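DNA repair protein RAD2 (Saccharomyces cerevisiae, PDB 4Q0W) is a magnesium-binding single-stranded DNA endonuclease that makes an incision during excision repair of DNA damaged by UV light, bulky adducts or cross-linking agents. Local coordinates at residues Leu228-Leu240 and Gly252-Leu266. Sequence-based numbering, arbitrary orientation.
With nucleotides of chain D.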
loop_
_atom_site.group_PDB
_atom_site.type_symbol
_atom_site.label_atom_id
_atom_site.label_comp_id
_atom_site.label_asym_id
_atom_site.label_seq_id
_atom_site.Cartn_x
_atom_site.Cartn_y
_atom_site.Cartn_z
ATOM N N LEU A 228 1.794 3.700 25.858
ATOM C CA LEU A 228 0.538 2.957 25.745
ATOM C C LEU A 228 0.290 2.091 26.963
ATOM O O LEU A 228 1.093 1.193 27.269
ATOM C CB LEU A 228 0.525 2.099 24.473
ATOM C CG LEU A 228 0.655 2.883 23.162
ATOM C CD1 LEU A 228 0.770 1.960 21.944
ATOM C CD2 LEU A 228 -0.527 3.827 23.007
ATOM N N ASP A 229 -0.810 2.350 27.670
ATOM C CA ASP A 229 -1.196 1.452 28.754
ATOM C C ASP A 229 -2.228 0.441 28.252
ATOM O O ASP A 229 -2.542 0.411 27.058
ATOM C CB ASP A 229 -1.689 2.214 29.993
ATOM C CG ASP A 229 -2.975 3.000 29.746
ATOM O OD1 ASP A 229 -3.616 2.848 28.677
ATOM O OD2 ASP A 229 -3.356 3.778 30.645
ATOM N N ARG A 230 -2.766 -0.366 29.155
ATOM C CA ARG A 230 -3.690 -1.418 28.754
ATOM C C ARG A 230 -4.958 -0.845 28.128
ATOM O O ARG A 230 -5.405 -1.313 27.075
ATOM C CB ARG A 230 -4.020 -2.322 29.941
ATOM C CG ARG A 230 -4.691 -3.635 29.537
ATOM C CD ARG A 230 -4.895 -4.523 30.733
ATOM N NE ARG A 230 -5.792 -5.631 30.434
ATOM C CZ ARG A 230 -6.242 -6.477 31.350
ATOM N NH1 ARG A 230 -7.060 -7.461 31.003
ATOM N NH2 ARG A 230 -5.868 -6.341 32.616
ATOM N N LYS A 231 -5.522 0.187 28.752
ATOM C CA LYS A 231 -6.722 0.825 28.202
ATOM C C LYS A 231 -6.439 1.431 26.826
ATOM O O LYS A 231 -7.262 1.311 25.917
ATOM C CB LYS A 231 -7.298 1.880 29.159
ATOM C CG LYS A 231 -8.534 2.583 28.588
ATOM C CD LYS A 231 -9.135 3.601 29.554
ATOM C CE LYS A 231 -10.140 4.518 28.845
ATOM N N ASN A 232 -5.278 2.070 26.664
ATOM C CA ASN A 232 -4.879 2.578 25.356
ATOM C C ASN A 232 -4.888 1.482 24.287
ATOM O O ASN A 232 -5.360 1.700 23.164
ATOM C CB ASN A 232 -3.463 3.152 25.382
ATOM C CG ASN A 232 -3.342 4.457 26.169
ATOM O OD1 ASN A 232 -2.270 4.742 26.703
ATOM N ND2 ASN A 232 -4.416 5.256 26.228
ATOM N N MET A 233 -4.312 0.326 24.626
ATOM C CA MET A 233 -4.238 -0.804 23.698
ATOM C C MET A 233 -5.637 -1.309 23.356
ATOM O O MET A 233 -5.929 -1.651 22.207
ATOM C CB MET A 233 -3.393 -1.938 24.293
ATOM C CG MET A 233 -1.898 -1.594 24.386
ATOM S SD MET A 233 -0.864 -2.973 24.953
ATOM C CE MET A 233 -1.369 -3.080 26.658
ATOM N N ILE A 234 -6.506 -1.352 24.357
ATOM C CA ILE A 234 -7.865 -1.809 24.121
ATOM C C ILE A 234 -8.581 -0.795 23.201
ATOM O O ILE A 234 -9.402 -1.176 22.370
ATOM C CB ILE A 234 -8.619 -2.010 25.450
ATOM C CG1 ILE A 234 -7.972 -3.132 26.258
ATOM C CG2 ILE A 234 -10.103 -2.305 25.209
ATOM C CD1 ILE A 234 -8.611 -3.364 27.633
ATOM N N GLU A 235 -8.244 0.488 23.316
ATOM C CA GLU A 235 -8.896 1.491 22.470
ATOM C C GLU A 235 -8.293 1.511 21.070
ATOM O O GLU A 235 -9.001 1.750 20.091
ATOM C CB GLU A 235 -8.858 2.882 23.120
ATOM C CG GLU A 235 -9.692 2.981 24.419
ATOM C CD GLU A 235 -10.193 4.408 24.688
ATOM O OE1 GLU A 235 -9.505 5.378 24.291
ATOM O OE2 GLU A 235 -11.282 4.558 25.286
ATOM N N LEU A 236 -6.986 1.263 20.971
ATOM C CA LEU A 236 -6.363 1.015 19.664
ATOM C C LEU A 236 -7.051 -0.132 18.905
ATOM O O LEU A 236 -7.250 -0.059 17.684
ATOM C CB LEU A 236 -4.880 0.683 19.828
ATOM C CG LEU A 236 -3.865 1.795 20.035
ATOM C CD1 LEU A 236 -2.464 1.173 20.290
ATOM C CD2 LEU A 236 -3.840 2.743 18.812
ATOM N N ALA A 237 -7.418 -1.192 19.621
ATOM C CA ALA A 237 -8.093 -2.321 18.981
ATOM C C ALA A 237 -9.349 -1.823 18.254
ATOM O O ALA A 237 -9.674 -2.276 17.148
ATOM C CB ALA A 237 -8.442 -3.380 20.002
ATOM N N GLN A 238 -10.036 -0.862 18.864
ATOM C CA GLN A 238 -11.272 -0.341 18.278
ATOM C C GLN A 238 -11.057 0.599 17.098
ATOM O O GLN A 238 -12.018 1.034 16.453
ATOM C CB GLN A 238 -12.121 0.324 19.364
ATOM C CG GLN A 238 -12.645 -0.702 20.354
ATOM C CD GLN A 238 -13.168 -0.076 21.614
ATOM O OE1 GLN A 238 -14.278 0.458 21.640
ATOM N NE2 GLN A 238 -12.370 -0.132 22.677
ATOM N N LEU A 239 -9.802 0.925 16.810
ATOM C CA LEU A 239 -9.501 1.670 15.591
ATOM C C LEU A 239 -8.973 0.703 14.524
ATOM O O LEU A 239 -9.411 0.719 13.363
ATOM C CB LEU A 239 -8.469 2.769 15.871
ATOM C CG LEU A 239 -8.922 3.825 16.876
ATOM C CD1 LEU A 239 -7.773 4.767 17.221
ATOM C CD2 LEU A 239 -10.147 4.592 16.364
ATOM N N LEU A 240 -8.035 -0.136 14.948
ATOM C CA LEU A 240 -7.302 -1.042 14.070
ATOM C C LEU A 240 -8.123 -2.273 13.697
ATOM O O LEU A 240 -7.977 -2.813 12.592
ATOM C CB LEU A 240 -6.011 -1.492 14.763
ATOM C CG LEU A 240 -4.986 -0.381 14.991
ATOM C CD1 LEU A 240 -3.861 -0.854 15.901
ATOM C CD2 LEU A 240 -4.448 0.042 13.630
ATOM N N GLY A 252 -5.218 2.843 9.984
ATOM C CA GLY A 252 -4.088 1.937 10.087
ATOM C C GLY A 252 -3.249 2.316 11.296
ATOM O O GLY A 252 -3.650 3.191 12.068
ATOM N N PRO A 253 -2.081 1.667 11.464
ATOM C CA PRO A 253 -1.279 1.875 12.674
ATOM C C PRO A 253 -0.833 3.321 12.837
ATOM O O PRO A 253 -0.717 3.781 13.977
ATOM C CB PRO A 253 -0.066 0.952 12.467
ATOM C CG PRO A 253 -0.038 0.654 10.983
ATOM C CD PRO A 253 -1.464 0.697 10.539
ATOM N N VAL A 254 -0.586 4.028 11.734
ATOM C CA VAL A 254 -0.133 5.410 11.828
ATOM C C VAL A 254 -1.248 6.308 12.349
ATOM O O VAL A 254 -1.073 7.034 13.329
ATOM C CB VAL A 254 0.313 5.967 10.470
ATOM C CG1 VAL A 254 0.737 7.432 10.617
ATOM C CG2 VAL A 254 1.456 5.139 9.893
ATOM N N SER A 255 -2.391 6.265 11.675
ATOM C CA SER A 255 -3.503 7.139 12.021
ATOM C C SER A 255 -4.050 6.811 13.408
ATOM O O SER A 255 -4.461 7.711 14.145
ATOM C CB SER A 255 -4.611 7.020 10.974
ATOM O OG SER A 255 -4.078 7.054 9.665
ATOM N N SER A 256 -4.048 5.527 13.766
ATOM C CA SER A 256 -4.625 5.104 15.041
ATOM C C SER A 256 -3.789 5.612 16.206
ATOM O O SER A 256 -4.327 6.122 17.196
ATOM C CB SER A 256 -4.762 3.585 15.095
ATOM O OG SER A 256 -5.638 3.147 14.076
ATOM N N ILE A 257 -2.473 5.481 16.082
ATOM C CA ILE A 257 -1.563 6.011 17.093
ATOM C C ILE A 257 -1.745 7.530 17.222
ATOM O O ILE A 257 -1.773 8.056 18.334
ATOM C CB ILE A 257 -0.085 5.665 16.778
ATOM C CG1 ILE A 257 0.171 4.186 17.033
ATOM C CG2 ILE A 257 0.879 6.472 17.665
ATOM C CD1 ILE A 257 -0.013 3.795 18.493
ATOM N N GLU A 258 -1.893 8.224 16.092
ATOM C CA GLU A 258 -2.085 9.675 16.123
ATOM C C GLU A 258 -3.349 10.053 16.893
ATOM O O GLU A 258 -3.333 10.983 17.710
ATOM C CB GLU A 258 -2.151 10.248 14.706
ATOM C CG GLU A 258 -0.805 10.317 14.002
ATOM C CD GLU A 258 -0.929 10.698 12.534
ATOM O OE1 GLU A 258 -2.072 10.900 12.057
ATOM O OE2 GLU A 258 0.119 10.790 11.858
ATOM N N VAL A 259 -4.442 9.333 16.636
ATOM C CA VAL A 259 -5.699 9.585 17.339
ATOM C C VAL A 259 -5.543 9.473 18.864
ATOM O O VAL A 259 -5.994 10.343 19.627
ATOM C CB VAL A 259 -6.813 8.633 16.846
ATOM C CG1 VAL A 259 -7.988 8.624 17.814
ATOM C CG2 VAL A 259 -7.269 9.029 15.445
ATOM N N ILE A 260 -4.904 8.404 19.318
ATOM C CA ILE A 260 -4.729 8.211 20.755
ATOM C C ILE A 260 -3.825 9.307 21.329
ATOM O O ILE A 260 -4.090 9.843 22.401
ATOM C CB ILE A 260 -4.145 6.821 21.065
ATOM C CG1 ILE A 260 -5.086 5.734 20.555
ATOM C CG2 ILE A 260 -3.887 6.650 22.562
ATOM C CD1 ILE A 260 -6.502 5.832 21.109
ATOM N N ALA A 261 -2.766 9.650 20.603
ATOM C CA ALA A 261 -1.840 10.689 21.056
ATOM C C ALA A 261 -2.517 12.058 21.134
ATOM O O ALA A 261 -2.358 12.786 22.115
ATOM C CB ALA A 261 -0.615 10.747 20.142
ATOM N N GLU A 262 -3.279 12.405 20.104
ATOM C CA GLU A 262 -3.864 13.738 20.039
ATOM C C GLU A 262 -5.102 13.910 20.922
ATOM O O GLU A 262 -5.299 14.981 21.479
ATOM C CB GLU A 262 -4.165 14.134 18.593
ATOM C CG GLU A 262 -3.896 15.614 18.278
ATOM C CD GLU A 262 -2.409 15.939 18.151
ATOM O OE1 GLU A 262 -2.066 16.864 17.382
ATOM O OE2 GLU A 262 -1.581 15.270 18.812
ATOM N N PHE A 263 -5.914 12.866 21.077
ATOM C CA PHE A 263 -7.147 12.983 21.860
ATOM C C PHE A 263 -7.113 12.330 23.248
ATOM O O PHE A 263 -7.985 12.587 24.095
ATOM C CB PHE A 263 -8.347 12.477 21.038
ATOM C CG PHE A 263 -8.568 13.259 19.778
ATOM C CD1 PHE A 263 -9.258 14.467 19.810
ATOM C CD2 PHE A 263 -8.049 12.818 18.566
ATOM C CE1 PHE A 263 -9.451 15.210 18.645
ATOM C CE2 PHE A 263 -8.240 13.561 17.394
ATOM C CZ PHE A 263 -8.943 14.758 17.439
ATOM N N GLY A 264 -6.116 11.486 23.488
ATOM C CA GLY A 264 -6.026 10.807 24.768
ATOM C C GLY A 264 -6.883 9.556 24.848
ATOM O O GLY A 264 -6.404 8.492 25.257
ATOM N N ASN A 265 -8.154 9.684 24.476
ATOM C CA ASN A 265 -9.054 8.537 24.434
ATOM C C ASN A 265 -10.164 8.689 23.391
ATOM O O ASN A 265 -10.356 9.775 22.837
ATOM C CB ASN A 265 -9.622 8.202 25.828
ATOM C CG ASN A 265 -10.605 9.260 26.357
ATOM O OD1 ASN A 265 -11.395 9.858 25.607
ATOM N ND2 ASN A 265 -10.561 9.481 27.665
ATOM N N LEU A 266 -10.910 7.609 23.164
ATOM C CA LEU A 266 -11.887 7.548 22.086
ATOM C C LEU A 266 -13.120 8.407 22.354
ATOM O O LEU A 266 -13.756 8.882 21.417
ATOM C CB LEU A 266 -12.321 6.095 21.853
ATOM C CG LEU A 266 -11.204 5.150 21.386
ATOM C CD1 LEU A 266 -11.749 3.765 21.094
ATOM C CD2 LEU A 266 -10.495 5.718 20.154
ATOM P P DA D 9 -2.335 4.295 8.200
ATOM O OP1 DA D 9 -3.275 4.838 9.217
ATOM O OP2 DA D 9 -1.220 3.417 8.641
ATOM O "O5'" DA D 9 -3.184 3.538 7.070
ATOM C "C5'" DA D 9 -4.222 4.248 6.399
ATOM C "C4'" DA D 9 -4.897 3.349 5.386
ATOM O "O4'" DA D 9 -3.962 3.015 4.327
ATOM C "C3'" DA D 9 -5.412 2.013 5.918
ATOM O "O3'" DA D 9 -6.730 1.893 5.425
ATOM C "C2'" DA D 9 -4.463 0.963 5.327
ATOM C "C1'" DA D 9 -4.068 1.639 4.018
ATOM N N9 DA D 9 -2.759 1.292 3.478
ATOM C C8 DA D 9 -1.555 1.381 4.131
ATOM N N7 DA D 9 -0.536 1.024 3.393
ATOM C C5 DA D 9 -1.104 0.690 2.170
ATOM C C6 DA D 9 -0.539 0.226 0.966
ATOM N N6 DA D 9 0.782 0.033 0.819
ATOM N N1 DA D 9 -1.382 -0.025 -0.069
ATOM C C2 DA D 9 -2.700 0.179 0.109
ATOM N N3 DA D 9 -3.341 0.604 1.208
ATOM C C4 DA D 9 -2.477 0.849 2.203
ATOM P P DG D 8 3.050 8.096 6.619
ATOM O OP1 DG D 8 2.866 9.026 7.763
ATOM O OP2 DG D 8 4.191 7.149 6.555
ATOM O "O5'" DG D 8 1.733 7.201 6.436
ATOM C "C5'" DG D 8 0.496 7.875 6.356
ATOM C "C4'" DG D 8 -0.546 6.871 5.939
ATOM O "O4'" DG D 8 -0.342 6.510 4.552
ATOM C "C3'" DG D 8 -0.529 5.582 6.760
ATOM O "O3'" DG D 8 -1.765 5.598 7.452
ATOM C "C2'" DG D 8 -0.357 4.467 5.719
ATOM C "C1'" DG D 8 -0.713 5.160 4.409
ATOM N N9 DG D 8 -0.045 4.629 3.225
ATOM C C8 DG D 8 1.298 4.408 2.998
ATOM N N7 DG D 8 1.541 3.916 1.812
ATOM C C5 DG D 8 0.285 3.817 1.216
ATOM C C6 DG D 8 -0.092 3.355 -0.065
ATOM O O6 DG D 8 0.645 2.932 -0.963
ATOM N N1 DG D 8 -1.472 3.416 -0.254
ATOM C C2 DG D 8 -2.371 3.878 0.685
ATOM N N2 DG D 8 -3.673 3.882 0.348
ATOM N N3 DG D 8 -2.025 4.313 1.886
ATOM C C4 DG D 8 -0.692 4.248 2.079
HETATM O O HOH W 1 -7.152 5.722 25.401
HETATM O O HOH W 2 -3.843 8.270 26.470
#
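Helices 230-240 and 253-263 form the helix-two-turn-helix motif of the XPG/RAD2 nucleases, and Leu239 and Ile260 interlock between them as reciprocal knobs in holes. The axes of these two helical segments approach to 9.5 Å, with an angle of 134° between their N-to-C directions. Leu239 enters a hole made by Ser256, Val259, Ile260 and Leu266, its CD1 reaching Val259 CG1 at 3.9 Å, while the side chains of Leu239 and Leu266 slide past each other in opposite directions. In return Ile260 fills the hole between Asn232, Glu235, Leu236 and Leu239, with CG1 3.7 Å from Leu236 CD2.

Beyond the second helix the contact turns polar. Glu235, with CG anti to its carbonyl carbon (chi1 -66°) and an extended chain beyond, lays its carboxylate beside the turn, where Leu266 N donates to OE1 at 2.9 Å; the donor arrives on the syn side, 35° out of the carboxylate plane. Glu235 CD also lies 3.5 Å from Leu266 CG. The same OE1 accepts from a water that in turn accepts from Asn232 ND2 and donates to Gly264 O; a second water likewise links Asn232 ND2 to Gly264 O. Replacing Glu235 with an alanine would probably leave Leu266 N without this acceptor, cost the first water one of three partners and open a gap where the carboxylate lay against Leu266.

At the opposite end of helix 253-263, Leu240 CD2 lies 3.4 Å from Ser256 OG, whose hydroxyl donates back to Gly252 O. Here Val254 N and Ser255 N bind the phosphate of DA9 of chain D. Helix 194-197 packs against Met233 and Ala237, helix 311-318 touches Ile234, and helix 288-299 meets Phe263.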